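Local coordinates for hypothetical protein (Exiguobacterium sibiricum, PDB 2HKV) that is of unknown function but probably belongs to the DinB family of metal-binding helical-bundle proteins and carries a nickel ion, at residues A56-A61 with G116-A121. Residues are numbered along the deposited sequence; the frame is centred on the assembly and turned at random.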
ATOM      1  N   ALA A  56      -2.347  13.419   9.202  1.00 32.25           N
ATOM      2  CA  ALA A  56      -3.770  13.243   9.468  1.00 35.38           C
ATOM      3  C   ALA A  56      -3.988  11.962  10.234  1.00 34.59           C
ATOM      4  O   ALA A  56      -4.615  11.957  11.293  1.00 34.91           O
ATOM      5  CB  ALA A  56      -4.645  13.278   8.122  1.00 31.08           C
ATOM      6  N   ASP A  57      -3.437  10.856   9.738  1.00 35.03           N
ATOM      7  CA  ASP A  57      -3.713   9.598  10.393  1.00 34.36           C
ATOM      8  C   ASP A  57      -3.178   9.580  11.805  1.00 33.54           C
ATOM      9  O   ASP A  57      -3.784   8.974  12.675  1.00 34.42           O
ATOM     10  CB  ASP A  57      -3.148   8.406   9.604  1.00 35.61           C
ATOM     11  CG  ASP A  57      -3.920   8.118   8.299  1.00 38.12           C
ATOM     12  OD1 ASP A  57      -4.775   8.942   7.814  1.00 36.41           O
ATOM     13  OD2 ASP A  57      -3.657   7.042   7.689  1.00 43.11           O
ATOM     14  N   LEU A  58      -2.034  10.195  12.047  1.00 34.46           N
ATOM     15  CA  LEU A  58      -1.453  10.139  13.378  1.00 34.72           C
ATOM     16  C   LEU A  58      -2.175  11.066  14.334  1.00 36.13           C
ATOM     17  O   LEU A  58      -2.255  10.756  15.511  1.00 31.56           O
ATOM     18  CB  LEU A  58       0.061  10.420  13.341  1.00 35.74           C
ATOM     19  CG  LEU A  58       0.914   9.299  12.694  1.00 39.62           C
ATOM     20  CD1 LEU A  58       2.365   9.621  12.857  1.00 33.66           C
ATOM     21  CD2 LEU A  58       0.621   7.960  13.283  1.00 43.97           C
ATOM     22  N   ARG A  59      -2.713  12.169  13.825  1.00 36.06           N
ATOM     23  CA  ARG A  59      -3.579  13.048  14.611  1.00 34.34           C
ATOM     24  C   ARG A  59      -4.871  12.346  15.004  1.00 34.08           C
ATOM     25  O   ARG A  59      -5.313  12.427  16.179  1.00 34.68           O
ATOM     26  CB  ARG A  59      -3.885  14.320  13.806  1.00 35.34           C
ATOM     27  CG  ARG A  59      -2.704  15.268  13.696  1.00 39.71           C
ATOM     28  CD  ARG A  59      -3.018  16.664  13.125  1.00 39.67           C
ATOM     29  NE  ARG A  59      -1.793  17.464  13.147  1.00 40.80           N
ATOM     30  CZ  ARG A  59      -1.429  18.287  14.124  1.00 49.45           C
ATOM     31  NH1 ARG A  59      -2.215  18.506  15.162  1.00 44.79           N
ATOM     32  NH2 ARG A  59      -0.261  18.912  14.051  1.00 53.60           N
ATOM     33  N   ILE A  60      -5.522  11.720  14.027  1.00 36.28           N
ATOM     34  CA  ILE A  60      -6.657  10.848  14.300  1.00 37.77           C
ATOM     35  C   ILE A  60      -6.315   9.845  15.415  1.00 35.72           C
ATOM     36  O   ILE A  60      -7.160   9.610  16.291  1.00 36.03           O
ATOM     37  CB  ILE A  60      -7.142  10.132  13.009  1.00 41.66           C
ATOM     38  CG1 ILE A  60      -7.892  11.136  12.115  1.00 44.43           C
ATOM     39  CG2 ILE A  60      -7.994   8.883  13.334  1.00 42.61           C
ATOM     40  CD1 ILE A  60      -7.809  10.800  10.601  1.00 42.17           C
ATOM     41  N   ALA A  61      -5.113   9.266  15.343  1.00 37.85           N
ATOM     42  CA  ALA A  61      -4.595   8.233  16.283  1.00 35.36           C
ATOM     43  C   ALA A  61      -4.437   8.739  17.729  1.00 40.87           C
ATOM     44  O   ALA A  61      -4.635   7.995  18.707  1.00 38.69           O
ATOM     45  CB  ALA A  61      -3.231   7.666  15.774  1.00 34.98           C
ATOM     46  N   GLY A 116       0.708  -0.205  15.477  1.00 35.28           N
ATOM     47  CA  GLY A 116      -0.328  -0.397  14.476  1.00 32.28           C
ATOM     48  C   GLY A 116      -0.722   0.846  13.705  1.00 33.48           C
ATOM     49  O   GLY A 116      -0.835   0.794  12.492  1.00 33.17           O
ATOM     50  N   TRP A 117      -0.855   1.975  14.367  1.00 30.75           N
ATOM     51  CA  TRP A 117      -1.139   3.220  13.670  1.00 32.56           C
ATOM     52  C   TRP A 117      -0.023   3.676  12.740  1.00 30.91           C
ATOM     53  O   TRP A 117      -0.272   4.172  11.653  1.00 32.06           O
ATOM     54  CB  TRP A 117      -1.491   4.347  14.667  1.00 33.18           C
ATOM     55  CG  TRP A 117      -2.920   4.281  15.163  1.00 40.47           C
ATOM     56  CD1 TRP A 117      -3.352   3.993  16.436  1.00 39.25           C
ATOM     57  CD2 TRP A 117      -4.107   4.508  14.376  1.00 35.30           C
ATOM     58  NE1 TRP A 117      -4.738   4.023  16.476  1.00 36.98           N
ATOM     59  CE2 TRP A 117      -5.219   4.324  15.232  1.00 37.68           C
ATOM     60  CE3 TRP A 117      -4.326   4.834  13.037  1.00 39.24           C
ATOM     61  CZ2 TRP A 117      -6.520   4.470  14.793  1.00 41.72           C
ATOM     62  CZ3 TRP A 117      -5.644   4.994  12.603  1.00 45.01           C
ATOM     63  CH2 TRP A 117      -6.712   4.818  13.501  1.00 38.37           C
ATOM     64  N   LEU A 118       1.215   3.539  13.178  1.00 34.68           N
ATOM     65  CA  LEU A 118       2.339   3.822  12.317  1.00 32.09           C
ATOM     66  C   LEU A 118       2.361   2.929  11.071  1.00 34.96           C
ATOM     67  O   LEU A 118       2.637   3.401   9.963  1.00 35.19           O
ATOM     68  CB  LEU A 118       3.613   3.707  13.116  1.00 32.39           C
ATOM     69  CG  LEU A 118       3.918   4.786  14.146  1.00 33.43           C
ATOM     70  CD1 LEU A 118       5.008   4.409  15.184  1.00 36.90           C
ATOM     71  CD2 LEU A 118       4.162   6.161  13.508  1.00 32.69           C
ATOM     72  N   LEU A 119       2.024   1.658  11.240  1.00 33.57           N
ATOM     73  CA  LEU A 119       1.884   0.788  10.064  1.00 34.91           C
ATOM     74  C   LEU A 119       0.655   1.173   9.213  1.00 36.95           C
ATOM     75  O   LEU A 119       0.729   1.148   7.959  1.00 34.00           O
ATOM     76  CB  LEU A 119       1.817  -0.690  10.460  1.00 33.01           C
ATOM     77  CG  LEU A 119       1.539  -1.732   9.355  1.00 33.22           C
ATOM     78  CD1 LEU A 119       2.568  -1.634   8.220  1.00 36.76           C
ATOM     79  CD2 LEU A 119       1.523  -3.130  10.006  1.00 35.22           C
ATOM     80  N   GLU A 120      -0.473   1.547   9.838  1.00 33.10           N
ATOM     81  CA  GLU A 120      -1.670   1.909   9.095  1.00 33.92           C
ATOM     82  C   GLU A 120      -1.394   3.079   8.178  1.00 35.75           C
ATOM     83  O   GLU A 120      -1.842   3.082   7.040  1.00 33.61           O
ATOM     84  CB  GLU A 120      -2.815   2.239  10.054  1.00 37.08           C
ATOM     85  CG  GLU A 120      -4.199   2.494   9.417  1.00 36.76           C
ATOM     86  CD  GLU A 120      -4.311   3.849   8.695  1.00 44.10           C
ATOM     87  OE1 GLU A 120      -3.622   4.799   9.118  1.00 44.28           O
ATOM     88  OE2 GLU A 120      -5.085   3.997   7.720  1.00 47.05           O
ATOM     89  N   ALA A 121      -0.601   4.041   8.626  1.00 33.20           N
ATOM     90  CA  ALA A 121      -0.411   5.248   7.845  1.00 34.23           C
ATOM     91  C   ALA A 121       0.484   4.831   6.673  1.00 36.03           C
ATOM     92  O   ALA A 121       0.313   5.337   5.575  1.00 32.49           O
ATOM     93  CB  ALA A 121       0.251   6.322   8.681  1.00 33.33           C
TER
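A61 sets its methyl on the indole of W117 where helices 43-61 and 114-138 pack nearly antiparallel, their segment axes 152° apart. From CB outward, W117 first meets A61 CB at 3.9 Å, and the same CB lies 4.4 Å from L58 CD2. With W117 CG anti to the carbonyl carbon, CG lies 3.5 Å from A61 CB. The five-membered ring then lies under this methyl in a CH-pi contact, 15° off the ring normal. Further out, W117 CE3 comes within 4.2 Å of the backbone O of D57, and the far corner CH2 meets I60 CG2 at 4.3 Å. Replacing W117 with an alanine would probably open a gap beneath A61 and leave I60 CG2 without its indole neighbour. On another side of the interface L58 and L118 cross at about a right angle, and CD2 of L118 touches both methyls of L58. Helix 4-26 packs on L118 too, through W5 and L9.

One turn along from the indole, the contact turns polar. D57 OD2 lies 2.7 Å from E120 OE1, and the carboxylate planes are 43° apart. The glutamate chain bends at chi2 on its way there. Oxygens this close suggest that one of the two acids probably holds a proton. D57 OD2 also hydrogen-bonds ND1 of H124, which binds the nickel with H49 and H128. D57 is thus a second-shell residue and probably helps to orient this metal ligand. The contact therefore joins an apolar patch around the W117 indole to an acidic pair beside the metal site of the DinB bundle, where any remaining negative charge would probably help polarise the H124 imidazole.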